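Local coordinates for protein histidine acid phosphatase (Bifidobacterium longum subsp. infantis, PDB 6RXD) that probably removes phosphate groups from inositol polyphosphates such as phytate and from 2,3-bisphosphoglycerate, at residues 38-44 with 392-398. Numbering follows the deposited sequence.
Sequences YTESMAR and VATFRFA
Arg396 reaches across from its strand to Glu40 with both terminal nitrogens, and NH1 and NH2 each donate to the same oxygen, OE1, at 3.0 Å. The arginine chain runs extended as far as NE, and its flat end holds OE1 at its edge, the carboxylate and guanidinium planes being 38° apart. NH1 also donates to Ser41 O at 3.2 Å; this carbonyl oxygen takes the Arg396 backbone N from the other face of its plane, so one arginine clasps it from both sides. CG2 of Thr394 lies over the centre of one guanidinium face, and Asp377 on helix 372-386 provides a second salt bridge, through NH2. Replacing Arg396 with an alanine would probably leave the buried Glu40 carboxylate, and Asp377, without this cationic mate, and Ser41 O with the backbone N as its one donor from this strand.

The Tyr38 ring reaches toward the neighbouring strand because its CG is anti to the backbone N (chi1 -176°), which brings OH 2.7 Å from Thr394 OG1, a hydrogen bond in which either hydroxyl could be the donor. On the face that carries Glu40, Thr394 and Arg396, Met42 crosses the Arg396 chain at about a right angle and sets SD 4.1 Å from Ala398 CB. On the face of Thr39, Ser41 and Ala43, the Ser41 hydroxyl meets the edge of the Phe395 ring, OG lying 3.3 Å from CD1, while a water that donates to Arg396 O also lies close to OG. Phe150 packs against the rings of both Phe395 and Phe397.

Backbone hydrogen bonds from Thr39 N to Val392 O through Ala398 N to Ala43 O complete the parallel pairing. Strand 445-453 flanks segment 38-44 antiparallel, and helices cover both faces, as expected for the central mixed sheet of the α/β domain of histidine acid phosphatases.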
loop_
_atom_site.group_PDB
_atom_site.type_symbol
_atom_site.label_atom_id
_atom_site.label_comp_id
_atom_site.label_asym_id
_atom_site.label_seq_id
_atom_site.Cartn_x
_atom_site.Cartn_y
_atom_site.Cartn_z
ATOM N N TYR A 38 17.702 18.355 -3.805
ATOM C CA TYR A 38 16.304 17.976 -3.969
ATOM C C TYR A 38 16.028 16.654 -3.277
ATOM O O TYR A 38 16.922 15.815 -3.154
ATOM C CB TYR A 38 15.970 17.876 -5.473
ATOM C CG TYR A 38 14.516 17.575 -5.776
ATOM C CD1 TYR A 38 13.526 18.544 -5.590
ATOM C CD2 TYR A 38 14.133 16.327 -6.265
ATOM C CE1 TYR A 38 12.184 18.264 -5.864
ATOM C CE2 TYR A 38 12.807 16.045 -6.547
ATOM C CZ TYR A 38 11.841 17.002 -6.340
ATOM O OH TYR A 38 10.521 16.691 -6.623
ATOM N N THR A 39 14.798 16.464 -2.816
ATOM C CA THR A 39 14.375 15.128 -2.403
ATOM C C THR A 39 12.916 14.914 -2.775
ATOM O O THR A 39 12.180 15.877 -2.957
ATOM C CB THR A 39 14.592 14.898 -0.896
ATOM O OG1 THR A 39 14.360 13.515 -0.583
ATOM C CG2 THR A 39 13.660 15.782 -0.057
ATOM N N GLU A 40 12.484 13.663 -2.911
ATOM C CA GLU A 40 11.083 13.431 -3.254
ATOM C C GLU A 40 10.638 12.047 -2.837
ATOM O O GLU A 40 11.456 11.179 -2.561
ATOM C CB GLU A 40 10.843 13.618 -4.750
ATOM C CG GLU A 40 11.627 12.659 -5.612
ATOM C CD GLU A 40 11.292 12.804 -7.068
ATOM O OE1 GLU A 40 10.126 13.113 -7.393
ATOM O OE2 GLU A 40 12.208 12.625 -7.899
ATOM N N SER A 41 9.327 11.855 -2.799
ATOM C CA SER A 41 8.783 10.610 -2.278
ATOM C C SER A 41 7.443 10.278 -2.894
ATOM O O SER A 41 6.743 11.149 -3.419
ATOM C CB SER A 41 8.598 10.731 -0.768
ATOM O OG SER A 41 7.513 11.595 -0.494
ATOM N N MET A 42 7.080 9.004 -2.833
ATOM C CA MET A 42 5.675 8.640 -2.954
ATOM C C MET A 42 5.443 7.559 -1.919
ATOM O O MET A 42 6.207 6.591 -1.834
ATOM C CB MET A 42 5.330 8.136 -4.362
ATOM C CG MET A 42 3.833 7.838 -4.567
ATOM S SD MET A 42 3.301 6.205 -3.968
ATOM C CE MET A 42 4.131 5.116 -5.139
ATOM N N ALA A 43 4.393 7.729 -1.129
ATOM C CA ALA A 43 4.062 6.785 -0.073
ATOM C C ALA A 43 2.611 6.374 -0.161
ATOM O O ALA A 43 1.732 7.195 -0.441
ATOM C CB ALA A 43 4.334 7.409 1.304
ATOM N N ARG A 44 2.367 5.088 0.077
ATOM C CA ARG A 44 1.020 4.581 0.269
ATOM C C ARG A 44 0.471 5.119 1.587
ATOM O O ARG A 44 1.228 5.428 2.504
ATOM C CB ARG A 44 1.082 3.051 0.311
ATOM C CG ARG A 44 -0.262 2.363 0.484
ATOM C CD ARG A 44 -0.098 0.872 0.693
ATOM N NE ARG A 44 -1.406 0.241 0.813
ATOM C CZ ARG A 44 -1.597 -1.002 1.231
ATOM N NH1 ARG A 44 -0.556 -1.751 1.602
ATOM N NH2 ARG A 44 -2.831 -1.479 1.305
ATOM N N VAL A 392 12.137 22.324 -3.478
ATOM C CA VAL A 392 13.239 21.471 -3.037
ATOM C C VAL A 392 12.772 20.065 -2.662
ATOM O O VAL A 392 13.589 19.169 -2.454
ATOM C CB VAL A 392 14.001 22.080 -1.845
ATOM C CG1 VAL A 392 14.684 23.374 -2.256
ATOM C CG2 VAL A 392 13.067 22.317 -0.659
ATOM N N ALA A 393 11.462 19.879 -2.563
ATOM C CA ALA A 393 10.922 18.554 -2.241
ATOM C C ALA A 393 9.499 18.385 -2.729
ATOM O O ALA A 393 8.703 19.328 -2.701
ATOM C CB ALA A 393 10.996 18.296 -0.721
ATOM N N THR A 394 9.176 17.171 -3.173
ATOM C CA THR A 394 7.807 16.841 -3.522
ATOM C C THR A 394 7.465 15.579 -2.758
ATOM O O THR A 394 8.089 14.539 -2.981
ATOM C CB THR A 394 7.655 16.608 -5.035
ATOM O OG1 THR A 394 8.152 17.755 -5.745
ATOM C CG2 THR A 394 6.193 16.396 -5.397
ATOM N N PHE A 395 6.512 15.684 -1.830
ATOM C CA PHE A 395 6.083 14.546 -1.014
ATOM C C PHE A 395 4.677 14.130 -1.447
ATOM O O PHE A 395 3.726 14.912 -1.332
ATOM C CB PHE A 395 6.076 14.914 0.477
ATOM C CG PHE A 395 7.434 15.283 1.033
ATOM C CD1 PHE A 395 8.533 14.458 0.838
ATOM C CD2 PHE A 395 7.600 16.455 1.755
ATOM C CE1 PHE A 395 9.784 14.798 1.367
ATOM C CE2 PHE A 395 8.840 16.807 2.282
ATOM C CZ PHE A 395 9.935 15.974 2.091
ATOM N N ARG A 396 4.550 12.905 -1.957
ATOM C CA ARG A 396 3.301 12.434 -2.564
ATOM C C ARG A 396 2.711 11.286 -1.763
ATOM O O ARG A 396 3.454 10.452 -1.235
ATOM C CB ARG A 396 3.557 11.912 -3.986
ATOM C CG ARG A 396 4.240 12.878 -4.948
ATOM C CD ARG A 396 4.697 12.100 -6.162
ATOM N NE ARG A 396 5.412 12.911 -7.155
ATOM C CZ ARG A 396 6.724 13.118 -7.147
ATOM N NH1 ARG A 396 7.478 12.591 -6.190
ATOM N NH2 ARG A 396 7.284 13.856 -8.101
ATOM N N PHE A 397 1.378 11.237 -1.710
ATOM C CA PHE A 397 0.655 10.253 -0.901
ATOM C C PHE A 397 -0.447 9.604 -1.710
ATOM O O PHE A 397 -1.257 10.289 -2.327
ATOM C CB PHE A 397 0.106 10.922 0.365
ATOM C CG PHE A 397 1.191 11.496 1.213
ATOM C CD1 PHE A 397 1.775 10.737 2.213
ATOM C CD2 PHE A 397 1.717 12.757 0.924
ATOM C CE1 PHE A 397 2.824 11.235 2.959
ATOM C CE2 PHE A 397 2.770 13.265 1.660
ATOM C CZ PHE A 397 3.330 12.510 2.676
ATOM N N ALA A 398 -0.456 8.273 -1.729
ATOM C CA ALA A 398 -1.308 7.547 -2.658
ATOM C C ALA A 398 -1.671 6.163 -2.130
ATOM O O ALA A 398 -1.997 6.013 -0.956
ATOM C CB ALA A 398 -0.632 7.464 -4.044
HETATM O O HOH W 1 5.442 10.611 0.615
#